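Local coordinates for protein lipoteichoic acid primase (Listeria monocytogenes, PDB 4UOP) that belongs to the sulfatase family of alpha/beta proteins and holds a magnesium ion in its extracellular catalytic domain, at residues B[303-308]-B[314-319]; B[70-75]-B[248-253]; B[114-119]-B[170-175]; B[138-143]-B[213-218]; B[387-390]-B[394-397]. All blocks are in the same frame, centred on the assembly; numbering follows the deposited sequence.

Overall arrangement
Contacts 1 to 4 fall into two pairs on opposite sides of the chain's centre, within the sulfatase-type domain. Contacts 1 and 2, centres 13 Å apart, are joined by Arg316 O with Arg70 N and by Asp314 OD1 with Asn71 ND2. Contacts 3 and 4, centres only 7 Å apart, meet through Tyr116 O and Met139 N and reach the same mixed sheet. The magnesium ion, bound by Glu66, Thr108, Asp284 and His285, lies about 10 Å from the Tyr250 side chain of contact 2 and about 12 Å from that of Tyr116 in contact 3. Contact 5 belongs to a separate antiparallel sheet; its centre is 21 Å from that of contact 1.

Contact 1 of 5, residues B[303-308]-B[314-319]; sequences RSTQLK and DYRIPF
Arg316, close by helix 312-315, reaches to Thr305 and Leu307, which lie in the long loop that follows strand 277-283 of the sulfatase-type fold. The tight part is apolar: Leu307 CD1 rests 3.6 Å from Arg316 CD, while the arginine chain, bent at chi2 and again at chi3 (62°), carries its guanidinium past the leucine to Thr305. There Thr305 O lies over one face of the group, 3.1 Å above its plane and offset toward the rim. A salt bridge to Asp313 OD1 anchors Arg316 NH1, and the same carboxylate oxygen takes Leu307 N; NH2 is also held by Asn97 O. The Thr305 side is the wetter, partly exposed one, with a pentaethylene glycol molecule hydrogen-bonded to its hydroxyl. Arg316 NH2 to Thr305 OG1 is modelled at 2.5 Å, a very short, bent bond whose length is doubtful. Water 1 links the two segments at the guanidinium edge, accepting from Thr305 N at 2.9 Å and from Arg316 NH1 at 3.2 Å.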
# COMPACT_ATOMS: atom_id res chain seq x y z
N ARG B 303 -6.49 -27.56 11.44
CA ARG B 303 -6.41 -28.10 10.09
C ARG B 303 -7.73 -28.69 9.62
O ARG B 303 -7.81 -29.22 8.52
CB ARG B 303 -5.34 -29.21 10.04
CG ARG B 303 -3.96 -28.77 10.49
CD ARG B 303 -3.46 -27.58 9.69
NE ARG B 303 -2.07 -27.26 10.00
CZ ARG B 303 -1.39 -26.23 9.50
NH1 ARG B 303 -1.97 -25.40 8.64
NH2 ARG B 303 -0.13 -26.02 9.87
N SER B 304 -8.77 -28.59 10.44
CA SER B 304 -10.01 -29.33 10.16
C SER B 304 -10.71 -28.85 8.89
O SER B 304 -11.39 -29.63 8.24
CB SER B 304 -10.95 -29.26 11.36
OG SER B 304 -11.43 -27.94 11.58
N THR B 305 -10.56 -27.58 8.54
CA THR B 305 -11.11 -27.08 7.26
C THR B 305 -10.03 -26.38 6.46
O THR B 305 -10.30 -25.44 5.70
CB THR B 305 -12.34 -26.18 7.49
OG1 THR B 305 -12.02 -25.10 8.40
CG2 THR B 305 -13.49 -26.99 8.06
N GLN B 306 -8.80 -26.88 6.58
CA GLN B 306 -7.64 -26.32 5.94
C GLN B 306 -7.82 -26.21 4.44
O GLN B 306 -8.31 -27.14 3.79
CB GLN B 306 -6.41 -27.19 6.23
CG GLN B 306 -5.13 -26.78 5.54
CD GLN B 306 -3.95 -27.70 5.89
OE1 GLN B 306 -4.14 -28.81 6.38
NE2 GLN B 306 -2.74 -27.23 5.64
N LEU B 307 -7.40 -25.08 3.90
CA LEU B 307 -7.19 -24.94 2.47
C LEU B 307 -5.69 -25.10 2.22
O LEU B 307 -4.86 -24.37 2.78
CB LEU B 307 -7.68 -23.58 1.99
CG LEU B 307 -9.06 -23.12 2.46
CD1 LEU B 307 -9.40 -21.78 1.83
CD2 LEU B 307 -10.15 -24.15 2.20
N LYS B 308 -5.33 -26.06 1.38
CA LYS B 308 -3.93 -26.31 1.09
C LYS B 308 -3.48 -25.42 -0.05
O LYS B 308 -3.00 -25.90 -1.09
CB LYS B 308 -3.70 -27.80 0.78
CG LYS B 308 -3.93 -28.69 1.99
CD LYS B 308 -3.57 -30.14 1.69
CE LYS B 308 -4.19 -31.10 2.69
NZ LYS B 308 -3.86 -32.52 2.38
N ASP B 314 -4.81 -18.70 5.41
CA ASP B 314 -4.72 -17.63 6.42
C ASP B 314 -5.72 -16.51 6.22
O ASP B 314 -6.16 -15.89 7.18
CB ASP B 314 -3.32 -17.00 6.43
CG ASP B 314 -2.27 -17.88 7.10
OD1 ASP B 314 -2.62 -18.80 7.86
OD2 ASP B 314 -1.09 -17.60 6.90
N TYR B 315 -6.13 -16.28 4.98
CA TYR B 315 -7.06 -15.20 4.71
C TYR B 315 -8.49 -15.51 5.16
O TYR B 315 -9.36 -14.65 5.11
CB TYR B 315 -7.03 -14.83 3.22
CG TYR B 315 -5.88 -13.92 2.83
CD1 TYR B 315 -4.67 -13.96 3.50
CD2 TYR B 315 -6.00 -13.05 1.76
CE1 TYR B 315 -3.61 -13.14 3.14
CE2 TYR B 315 -4.94 -12.24 1.38
CZ TYR B 315 -3.75 -12.29 2.07
OH TYR B 315 -2.67 -11.51 1.71
N ARG B 316 -8.75 -16.74 5.59
CA ARG B 316 -10.05 -17.05 6.15
C ARG B 316 -10.23 -16.39 7.50
O ARG B 316 -9.36 -16.50 8.39
CB ARG B 316 -10.25 -18.56 6.28
CG ARG B 316 -10.00 -19.39 5.01
CD ARG B 316 -9.47 -20.78 5.33
NE ARG B 316 -10.42 -21.49 6.08
CZ ARG B 316 -10.19 -22.40 7.02
NH1 ARG B 316 -8.98 -22.81 7.39
NH2 ARG B 316 -11.25 -22.92 7.57
N ILE B 317 -11.38 -15.75 7.67
CA ILE B 317 -11.76 -15.08 8.90
C ILE B 317 -13.04 -15.73 9.38
O ILE B 317 -13.87 -16.18 8.56
CB ILE B 317 -11.97 -13.55 8.71
CG1 ILE B 317 -12.77 -13.27 7.43
CG2 ILE B 317 -10.62 -12.86 8.61
CD1 ILE B 317 -13.27 -11.85 7.26
N PRO B 318 -13.25 -15.79 10.71
CA PRO B 318 -14.54 -16.34 11.13
C PRO B 318 -15.71 -15.46 10.70
O PRO B 318 -15.56 -14.24 10.56
CB PRO B 318 -14.41 -16.41 12.64
CG PRO B 318 -13.41 -15.34 12.98
CD PRO B 318 -12.44 -15.34 11.85
N PHE B 319 -16.86 -16.10 10.48
CA PHE B 319 -18.09 -15.45 10.10
C PHE B 319 -19.27 -16.21 10.68
O PHE B 319 -19.42 -17.41 10.42
CB PHE B 319 -18.22 -15.37 8.58
CG PHE B 319 -19.50 -14.73 8.11
CD1 PHE B 319 -19.63 -13.36 8.07
CD2 PHE B 319 -20.59 -15.51 7.76
CE1 PHE B 319 -20.81 -12.77 7.66
CE2 PHE B 319 -21.78 -14.93 7.36
CZ PHE B 319 -21.89 -13.55 7.31
O HOH W 1 -9.08 -25.22 9.51

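Contact 2 of 5, residues B[70-75]-B[248-253]; sequences RNLTNV and GNYFEA
Leu72 turns its CG anti to the carbonyl carbon (chi1 -62°) and sends its two methyl groups to neighbouring rings of helix 246-271. Tyr250, whose CG stands anti to the backbone N (chi1 176°), and Phe251 come to the leucine from successive positions of that helix. CD1 of Leu72 takes Tyr250, 3.6 Å from CE2 of the ring, and the CB of the leucine backs up the same carbon. CD2 takes Phe251, 4.0 Å from CZ, with the two side chains crossing at about a right angle. Val75 adds its CG1 to the same phenylalanine carbon, more loosely. The polar end of Tyr250 is tied back to the loop: its OH bonds Ser67 O and accepts from water 2 at 2.7 Å, and that water also donates to Leu72 O. Within the loop, Arg70 O accepts from both Thr73 N and Thr73 OG1, which reach it from the same face, the hydroxyl at 2.9 Å. Thr73 OG1 in turn accepts from Arg70 NH1, also at 2.9 Å. Helix 246-271 thus packs against the loop after strand 59-65, which begins with the magnesium ligand Glu66, an arrangement consistent with the alpha/beta fold of sulfatases, where several metal ligands follow strand ends, as Glu66 and Asp284 do here.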
# COMPACT_ATOMS: atom_id res chain seq x y z
N ARG B 70 -9.76 -17.80 10.94
CA ARG B 70 -10.47 -19.07 11.08
C ARG B 70 -9.57 -20.24 11.47
O ARG B 70 -10.00 -21.09 12.25
CB ARG B 70 -11.26 -19.41 9.82
CG ARG B 70 -12.23 -20.57 9.99
CD ARG B 70 -13.13 -20.38 11.19
NE ARG B 70 -14.25 -21.31 11.25
CZ ARG B 70 -14.94 -21.61 12.36
NH1 ARG B 70 -14.57 -21.12 13.55
NH2 ARG B 70 -15.98 -22.44 12.28
N ASN B 71 -8.35 -20.29 10.95
CA ASN B 71 -7.45 -21.41 11.27
C ASN B 71 -6.81 -21.33 12.66
O ASN B 71 -6.08 -22.23 13.09
CB ASN B 71 -6.40 -21.65 10.17
CG ASN B 71 -5.41 -20.51 10.00
OD1 ASN B 71 -5.27 -19.63 10.84
ND2 ASN B 71 -4.69 -20.55 8.90
N LEU B 72 -7.11 -20.26 13.39
CA LEU B 72 -6.77 -20.19 14.82
C LEU B 72 -8.01 -19.94 15.69
O LEU B 72 -7.96 -19.21 16.67
CB LEU B 72 -5.71 -19.11 15.05
CG LEU B 72 -4.37 -19.37 14.33
CD1 LEU B 72 -3.47 -18.15 14.45
CD2 LEU B 72 -3.67 -20.60 14.89
N THR B 73 -9.13 -20.51 15.29
CA THR B 73 -10.32 -20.56 16.11
C THR B 73 -10.70 -22.02 16.25
O THR B 73 -10.22 -22.87 15.50
CB THR B 73 -11.50 -19.78 15.51
OG1 THR B 73 -11.90 -20.39 14.28
CG2 THR B 73 -11.13 -18.32 15.29
N ASN B 74 -11.56 -22.32 17.22
CA ASN B 74 -11.94 -23.70 17.52
C ASN B 74 -10.71 -24.58 17.75
O ASN B 74 -10.61 -25.71 17.25
CB ASN B 74 -12.85 -24.27 16.42
CG ASN B 74 -13.91 -25.22 16.98
OD1 ASN B 74 -13.67 -25.92 17.97
ND2 ASN B 74 -15.09 -25.24 16.36
N VAL B 75 -9.77 -24.03 18.51
CA VAL B 75 -8.52 -24.68 18.87
C VAL B 75 -8.56 -24.97 20.36
O VAL B 75 -9.14 -24.20 21.12
CB VAL B 75 -7.32 -23.74 18.53
CG1 VAL B 75 -6.09 -24.05 19.37
CG2 VAL B 75 -7.00 -23.84 17.04
N GLY B 248 1.58 -17.43 21.50
CA GLY B 248 1.04 -17.62 22.84
C GLY B 248 0.27 -16.40 23.31
O GLY B 248 -0.85 -16.52 23.81
N ASN B 249 0.85 -15.23 23.12
CA ASN B 249 0.19 -13.99 23.50
C ASN B 249 -1.09 -13.80 22.68
O ASN B 249 -2.10 -13.34 23.21
CB ASN B 249 1.12 -12.80 23.33
CG ASN B 249 2.31 -12.87 24.28
OD1 ASN B 249 2.24 -13.47 25.34
ND2 ASN B 249 3.41 -12.26 23.88
N TYR B 250 -1.03 -14.18 21.41
CA TYR B 250 -2.18 -14.12 20.51
C TYR B 250 -3.31 -14.96 21.07
O TYR B 250 -4.43 -14.48 21.18
CB TYR B 250 -1.80 -14.60 19.12
CG TYR B 250 -2.95 -14.65 18.16
CD1 TYR B 250 -3.42 -13.49 17.54
CD2 TYR B 250 -3.57 -15.85 17.87
CE1 TYR B 250 -4.47 -13.53 16.65
CE2 TYR B 250 -4.63 -15.90 16.97
CZ TYR B 250 -5.06 -14.74 16.36
OH TYR B 250 -6.11 -14.81 15.48
N PHE B 251 -3.01 -16.18 21.48
CA PHE B 251 -4.03 -17.06 22.05
C PHE B 251 -4.66 -16.52 23.34
O PHE B 251 -5.87 -16.65 23.54
CB PHE B 251 -3.48 -18.46 22.30
CG PHE B 251 -3.35 -19.33 21.07
CD1 PHE B 251 -4.28 -19.31 20.04
CD2 PHE B 251 -2.28 -20.21 20.97
CE1 PHE B 251 -4.14 -20.13 18.94
CE2 PHE B 251 -2.13 -21.02 19.86
CZ PHE B 251 -3.06 -20.98 18.85
N GLU B 252 -3.87 -15.91 24.23
CA GLU B 252 -4.43 -15.29 25.44
C GLU B 252 -5.38 -14.14 25.06
O GLU B 252 -6.43 -13.97 25.67
CB GLU B 252 -3.35 -14.71 26.35
CG GLU B 252 -2.34 -15.71 26.85
CD GLU B 252 -2.84 -16.61 27.97
OE1 GLU B 252 -4.02 -16.51 28.40
OE2 GLU B 252 -2.01 -17.42 28.43
N ALA B 253 -4.98 -13.35 24.08
CA ALA B 253 -5.75 -12.16 23.69
C ALA B 253 -7.04 -12.55 22.98
O ALA B 253 -8.10 -11.97 23.26
CB ALA B 253 -4.94 -11.25 22.80
O HOH W 2 -8.30 -16.32 15.75

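Contact 3 of 5, residues B[114-119]-B[170-175]; sequences SVYTST and VGFDKF
Tyr116 and Val170 bring two helix ends together, their CA atoms 7.3 Å apart: helix 107-117 ends just before Ser118, which has positive phi, and helix 163-169 closes in a Schellman motif at Gly171 (phi 86°). Beyond that motif the chain enters strand 174-176 of the mixed sheet in the sulfatase-type fold. Phe172, the first side chain after the glycine, forms a T-shaped pair with Tyr116, presenting its edge to the tyrosine face with the planes at 83° and the centroids 5.0 Å apart. Its CE2 hangs 3.7 Å above the plane of the Tyr116 ring, over the centre. The tyrosine hydroxyl is bonded to Glu112 OE1, which ties the phenol end to its own helix, while Gln217 and Ile219 of strand 214-219 also touch this side chain. Val170 adds looser contacts, with CG2 obliquely against Tyr116 and CG1 4.1 Å from Thr117 CG2. Helix 107-117 also carries the magnesium ligand Thr108, so the pair packs on the far end of a metal-binding helix. Thr117 OG1, also bonded to Trp113 O, accepts from Thr119 N at 3.1 Å, an ST turn, and additionally from Thr119 OG1 at 2.7 Å.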
# COMPACT_ATOMS: atom_id res chain seq x y z
N SER B 114 -14.99 -2.14 3.38
CA SER B 114 -15.60 -3.24 2.62
C SER B 114 -17.00 -3.56 3.12
O SER B 114 -17.94 -3.70 2.34
CB SER B 114 -14.72 -4.50 2.74
OG SER B 114 -13.53 -4.35 2.03
N VAL B 115 -17.14 -3.64 4.43
CA VAL B 115 -18.41 -3.99 5.02
C VAL B 115 -19.46 -2.88 4.84
O VAL B 115 -20.59 -3.16 4.42
CB VAL B 115 -18.23 -4.38 6.50
CG1 VAL B 115 -19.58 -4.61 7.18
CG2 VAL B 115 -17.36 -5.63 6.59
N TYR B 116 -19.10 -1.63 5.11
CA TYR B 116 -20.09 -0.55 5.03
C TYR B 116 -20.50 -0.22 3.59
O TYR B 116 -21.66 0.14 3.36
CB TYR B 116 -19.59 0.73 5.70
CG TYR B 116 -19.11 0.58 7.13
CD1 TYR B 116 -19.64 -0.37 7.97
CD2 TYR B 116 -18.13 1.43 7.64
CE1 TYR B 116 -19.18 -0.50 9.28
CE2 TYR B 116 -17.67 1.32 8.93
CZ TYR B 116 -18.19 0.35 9.74
OH TYR B 116 -17.72 0.21 11.04
N THR B 117 -19.55 -0.29 2.66
CA THR B 117 -19.75 0.24 1.30
C THR B 117 -20.03 -0.82 0.24
O THR B 117 -20.55 -0.48 -0.83
CB THR B 117 -18.55 1.09 0.79
OG1 THR B 117 -17.41 0.24 0.52
CG2 THR B 117 -18.18 2.15 1.78
N SER B 118 -19.65 -2.08 0.51
CA SER B 118 -19.67 -3.13 -0.51
C SER B 118 -18.91 -2.69 -1.77
O SER B 118 -19.33 -2.97 -2.90
CB SER B 118 -21.11 -3.53 -0.85
OG SER B 118 -21.17 -4.83 -1.40
N THR B 119 -17.82 -1.96 -1.57
CA THR B 119 -16.88 -1.64 -2.65
C THR B 119 -15.50 -2.09 -2.16
O THR B 119 -15.29 -2.24 -0.95
CB THR B 119 -16.85 -0.13 -3.01
OG1 THR B 119 -16.28 0.63 -1.94
CG2 THR B 119 -18.21 0.38 -3.30
N VAL B 170 -20.11 7.88 5.37
CA VAL B 170 -20.98 6.73 5.09
C VAL B 170 -22.35 6.86 5.73
O VAL B 170 -23.20 6.00 5.54
CB VAL B 170 -20.35 5.35 5.46
CG1 VAL B 170 -19.16 5.06 4.57
CG2 VAL B 170 -19.97 5.26 6.93
N GLY B 171 -22.58 7.93 6.48
CA GLY B 171 -23.91 8.23 6.98
C GLY B 171 -24.30 7.55 8.28
O GLY B 171 -25.48 7.37 8.53
N PHE B 172 -23.32 7.19 9.12
CA PHE B 172 -23.64 6.81 10.49
C PHE B 172 -24.23 8.03 11.18
O PHE B 172 -23.70 9.14 11.05
CB PHE B 172 -22.41 6.30 11.27
CG PHE B 172 -22.11 4.83 11.08
CD1 PHE B 172 -22.92 3.87 11.66
CD2 PHE B 172 -21.01 4.41 10.36
CE1 PHE B 172 -22.67 2.52 11.49
CE2 PHE B 172 -20.74 3.06 10.19
CZ PHE B 172 -21.57 2.12 10.76
N ASP B 173 -25.31 7.85 11.94
CA ASP B 173 -25.88 8.95 12.74
C ASP B 173 -24.91 9.42 13.82
O ASP B 173 -24.80 10.63 14.10
CB ASP B 173 -27.18 8.52 13.42
CG ASP B 173 -28.32 8.36 12.45
OD1 ASP B 173 -28.50 9.24 11.59
OD2 ASP B 173 -29.05 7.36 12.55
N LYS B 174 -24.23 8.47 14.44
CA LYS B 174 -23.28 8.75 15.53
C LYS B 174 -22.11 7.79 15.51
O LYS B 174 -22.24 6.65 15.05
CB LYS B 174 -23.95 8.56 16.90
CG LYS B 174 -25.01 9.57 17.24
CD LYS B 174 -25.49 9.35 18.65
CE LYS B 174 -26.63 10.29 18.98
NZ LYS B 174 -27.24 9.93 20.28
N PHE B 175 -20.98 8.23 16.05
CA PHE B 175 -19.92 7.30 16.41
C PHE B 175 -19.49 7.59 17.83
O PHE B 175 -19.46 8.74 18.27
CB PHE B 175 -18.73 7.36 15.43
CG PHE B 175 -18.05 8.68 15.36
CD1 PHE B 175 -17.04 9.00 16.24
CD2 PHE B 175 -18.42 9.60 14.39
CE1 PHE B 175 -16.41 10.24 16.19
CE2 PHE B 175 -17.79 10.85 14.33
CZ PHE B 175 -16.78 11.15 15.22

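Contact 4 of 5, residues B[138-143]-B[213-218]; sequences SMPRLL and KFYAQL
The Tyr215 ring meets three side chains of helix 139-144; Leu143 CD1 approaches it obliquely, 3.7 Å from Tyr215 CD2 and nearly as near the tyrosine CB. Pro140 comes in at the edge, close to the ring plane, its CD 4.1 Å from Tyr215 CE2. The Met139 and Tyr215 side chains cross at about a right angle: SD stands 5.2 Å from the Tyr215 centroid, 29° off the ring normal, an oblique Met-aromatic contact. A bend at the last torsion of the methionine (chi3 62°) then swings CE to 3.7 Å from Tyr215 OH. Helix 139-143 runs nearly antiparallel to strand 214-218, at 166° and 9.8 Å between the axes, as one of the helices covering the central sheet of the alpha/beta sulfatase fold. Met342 and Met346 of helix 341-348 also touch Met139, and Leu60 of strand 59-65 touches both Leu143 and Tyr215. The buried hydroxyl of Tyr215 donates to Gln217 OE1 at 2.6 Å, two residues along the same strand face, somewhat tilted from the amide plane. Ser138, the N-cap, starts the helix by accepting Arg141 N on its OG at 3.0 Å.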
# COMPACT_ATOMS: atom_id res chain seq x y z
N SER B 138 -24.11 3.46 1.30
CA SER B 138 -23.63 2.54 2.31
C SER B 138 -24.75 1.82 3.02
O SER B 138 -25.94 2.13 2.85
CB SER B 138 -22.82 3.30 3.35
OG SER B 138 -23.67 4.00 4.23
N MET B 139 -24.35 0.84 3.82
CA MET B 139 -25.27 0.09 4.65
C MET B 139 -25.94 0.98 5.70
O MET B 139 -27.16 0.94 5.83
CB MET B 139 -24.56 -1.12 5.30
CG MET B 139 -25.36 -1.85 6.36
SD MET B 139 -24.96 -3.59 6.49
CE MET B 139 -23.23 -3.50 6.98
N PRO B 140 -25.15 1.75 6.49
CA PRO B 140 -25.82 2.62 7.46
C PRO B 140 -26.71 3.69 6.82
O PRO B 140 -27.77 4.00 7.36
CB PRO B 140 -24.65 3.28 8.23
CG PRO B 140 -23.43 2.97 7.45
CD PRO B 140 -23.70 1.72 6.69
N ARG B 141 -26.31 4.22 5.68
CA ARG B 141 -27.13 5.21 4.99
C ARG B 141 -28.45 4.59 4.53
O ARG B 141 -29.52 5.15 4.76
CB ARG B 141 -26.36 5.80 3.81
CG ARG B 141 -27.10 6.92 3.10
CD ARG B 141 -26.27 7.51 1.95
NE ARG B 141 -24.95 7.96 2.38
CZ ARG B 141 -24.71 9.10 3.04
NH1 ARG B 141 -25.70 9.94 3.35
NH2 ARG B 141 -23.47 9.40 3.39
N LEU B 142 -28.39 3.41 3.92
CA LEU B 142 -29.59 2.73 3.47
C LEU B 142 -30.49 2.35 4.65
O LEU B 142 -31.70 2.47 4.57
CB LEU B 142 -29.24 1.49 2.64
CG LEU B 142 -30.39 0.68 2.06
CD1 LEU B 142 -31.32 1.57 1.24
CD2 LEU B 142 -29.84 -0.44 1.21
N LEU B 143 -29.90 1.87 5.75
CA LEU B 143 -30.70 1.53 6.91
C LEU B 143 -31.36 2.76 7.53
O LEU B 143 -32.49 2.68 8.01
CB LEU B 143 -29.88 0.76 7.95
CG LEU B 143 -29.50 -0.67 7.53
CD1 LEU B 143 -28.58 -1.29 8.57
CD2 LEU B 143 -30.74 -1.52 7.30
N LYS B 213 -35.67 1.02 16.13
CA LYS B 213 -34.85 0.05 15.42
C LYS B 213 -33.45 0.65 15.30
O LYS B 213 -33.31 1.84 14.99
CB LYS B 213 -35.39 -0.21 14.02
CG LYS B 213 -36.68 -1.01 13.96
CD LYS B 213 -36.97 -1.43 12.53
CE LYS B 213 -36.85 -0.26 11.57
NZ LYS B 213 -37.50 -0.53 10.27
N PHE B 214 -32.42 -0.18 15.52
CA PHE B 214 -31.06 0.32 15.49
C PHE B 214 -30.12 -0.64 14.75
O PHE B 214 -30.37 -1.85 14.69
CB PHE B 214 -30.54 0.59 16.91
CG PHE B 214 -30.47 -0.63 17.79
CD1 PHE B 214 -29.36 -1.45 17.78
CD2 PHE B 214 -31.53 -0.97 18.62
CE1 PHE B 214 -29.30 -2.57 18.58
CE2 PHE B 214 -31.47 -2.08 19.43
CZ PHE B 214 -30.36 -2.90 19.40
N TYR B 215 -29.08 -0.06 14.17
CA TYR B 215 -27.92 -0.77 13.69
C TYR B 215 -26.75 -0.29 14.52
O TYR B 215 -26.44 0.92 14.53
CB TYR B 215 -27.69 -0.50 12.19
CG TYR B 215 -26.31 -0.82 11.65
CD1 TYR B 215 -25.57 -1.90 12.12
CD2 TYR B 215 -25.76 -0.04 10.63
CE1 TYR B 215 -24.30 -2.19 11.61
CE2 TYR B 215 -24.51 -0.33 10.10
CZ TYR B 215 -23.78 -1.39 10.61
OH TYR B 215 -22.53 -1.67 10.09
N ALA B 216 -26.12 -1.21 15.25
CA ALA B 216 -24.90 -0.92 16.00
C ALA B 216 -23.73 -1.73 15.44
O ALA B 216 -23.84 -2.95 15.29
CB ALA B 216 -25.12 -1.25 17.46
N GLN B 217 -22.65 -1.04 15.09
CA GLN B 217 -21.40 -1.68 14.65
C GLN B 217 -20.35 -1.49 15.75
O GLN B 217 -20.06 -0.36 16.10
CB GLN B 217 -20.90 -1.03 13.37
CG GLN B 217 -19.57 -1.58 12.87
CD GLN B 217 -19.70 -2.78 11.96
OE1 GLN B 217 -20.74 -3.01 11.32
NE2 GLN B 217 -18.60 -3.53 11.82
N LEU B 218 -19.84 -2.59 16.28
CA LEU B 218 -18.83 -2.55 17.33
C LEU B 218 -17.52 -3.08 16.76
O LEU B 218 -17.50 -4.13 16.10
CB LEU B 218 -19.27 -3.38 18.53
CG LEU B 218 -20.48 -2.87 19.30
CD1 LEU B 218 -21.78 -3.32 18.66
CD2 LEU B 218 -20.47 -3.36 20.74

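Contact 5 of 5, residues B[387-390]-B[394-397]; sequences YMYQ and SFET
Tyr389 runs from strand 387-390 to the turn ahead of strand 399-402, and the outer end of its ring, CE1, CE2 and CZ, meets Phe395. Its CB sets CG anti to the backbone N (chi1 174°), pointing the ring out toward Phe395. On the ring, CE1 lies 3.9 Å from Phe395 CE1, and CE2 lies at the same distance from Phe395 CD1. CZ comes closer, 3.5 Å from Phe395 CD1. The phenylalanine thus covers one face of the tyrosine near its hydroxyl end, an oblique pair, planes at 38°, centroids 5.1 Å apart. At the tip, Tyr389 OH lies 3.1 Å from Phe395 CD1 and donates to Phe395 O at 2.6 Å, in the carbonyl plane and on a lone pair, with a C=O...O angle of 112°. Val414 of helix 412-433 touches both aromatic residues, and Phe418 of that helix meets the Phe395 ring. Within the turn, Ser394 OG and Thr397 OG1 share a hydrogen bond of 3.0 Å. The tyrosine spends its proton on a backbone carbonyl while one face of its ring is covered by the phenyl of that same residue; Phe395 thus satisfies the hydroxyl and probably also restrains rotation of the phenol, joining a strand of an antiparallel sheet to its connecting turn.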
# COMPACT_ATOMS: atom_id res chain seq x y z
N TYR B 387 -11.02 -23.43 -5.25
CA TYR B 387 -9.64 -23.13 -5.66
C TYR B 387 -9.32 -21.64 -5.59
O TYR B 387 -10.23 -20.81 -5.51
CB TYR B 387 -9.37 -23.65 -7.07
CG TYR B 387 -10.00 -22.82 -8.18
CD1 TYR B 387 -11.27 -23.10 -8.64
CD2 TYR B 387 -9.30 -21.77 -8.75
CE1 TYR B 387 -11.86 -22.33 -9.63
CE2 TYR B 387 -9.88 -21.00 -9.75
CZ TYR B 387 -11.15 -21.29 -10.18
OH TYR B 387 -11.73 -20.54 -11.18
N MET B 388 -8.03 -21.32 -5.57
CA MET B 388 -7.55 -19.95 -5.68
C MET B 388 -6.76 -19.79 -6.96
O MET B 388 -6.09 -20.72 -7.41
CB MET B 388 -6.70 -19.55 -4.46
CG MET B 388 -5.35 -20.19 -4.28
SD MET B 388 -4.28 -19.15 -3.24
CE MET B 388 -3.76 -17.90 -4.39
N TYR B 389 -6.87 -18.62 -7.57
CA TYR B 389 -6.06 -18.27 -8.72
C TYR B 389 -5.21 -17.05 -8.41
O TYR B 389 -5.67 -16.11 -7.78
CB TYR B 389 -6.91 -18.00 -9.97
CG TYR B 389 -6.04 -17.51 -11.07
CD1 TYR B 389 -5.22 -18.39 -11.76
CD2 TYR B 389 -5.95 -16.15 -11.37
CE1 TYR B 389 -4.38 -17.94 -12.76
CE2 TYR B 389 -5.10 -15.70 -12.36
CZ TYR B 389 -4.31 -16.60 -13.06
OH TYR B 389 -3.45 -16.16 -14.03
N GLN B 390 -3.96 -17.08 -8.86
CA GLN B 390 -3.06 -15.94 -8.75
C GLN B 390 -2.27 -15.79 -10.05
O GLN B 390 -1.62 -16.73 -10.49
CB GLN B 390 -2.10 -16.15 -7.58
CG GLN B 390 -1.23 -14.95 -7.23
CD GLN B 390 -0.27 -15.24 -6.09
OE1 GLN B 390 0.87 -14.74 -6.07
NE2 GLN B 390 -0.70 -16.05 -5.13
N SER B 394 1.51 -12.76 -16.49
CA SER B 394 0.32 -12.78 -17.31
C SER B 394 -0.63 -13.79 -16.72
O SER B 394 -0.30 -14.48 -15.76
CB SER B 394 0.68 -13.21 -18.74
OG SER B 394 1.09 -14.57 -18.78
N PHE B 395 -1.82 -13.89 -17.29
CA PHE B 395 -2.76 -14.91 -16.87
C PHE B 395 -2.17 -16.30 -17.05
O PHE B 395 -2.23 -17.13 -16.14
CB PHE B 395 -4.06 -14.83 -17.66
CG PHE B 395 -4.96 -16.00 -17.41
CD1 PHE B 395 -5.64 -16.11 -16.21
CD2 PHE B 395 -5.09 -17.03 -18.35
CE1 PHE B 395 -6.45 -17.20 -15.95
CE2 PHE B 395 -5.90 -18.12 -18.09
CZ PHE B 395 -6.58 -18.21 -16.89
N GLU B 396 -1.57 -16.53 -18.21
CA GLU B 396 -1.13 -17.87 -18.62
C GLU B 396 0.02 -18.40 -17.77
O GLU B 396 0.19 -19.61 -17.65
CB GLU B 396 -0.74 -17.87 -20.11
CG GLU B 396 -1.90 -17.58 -21.06
CD GLU B 396 -2.31 -16.11 -21.12
OE1 GLU B 396 -1.63 -15.23 -20.52
OE2 GLU B 396 -3.35 -15.81 -21.75
N THR B 397 0.81 -17.50 -17.19
CA THR B 397 1.94 -17.88 -16.34
C THR B 397 1.56 -17.92 -14.86
O THR B 397 2.42 -18.16 -14.00
CB THR B 397 3.11 -16.90 -16.51
OG1 THR B 397 2.63 -15.56 -16.38
CG2 THR B 397 3.76 -17.09 -17.89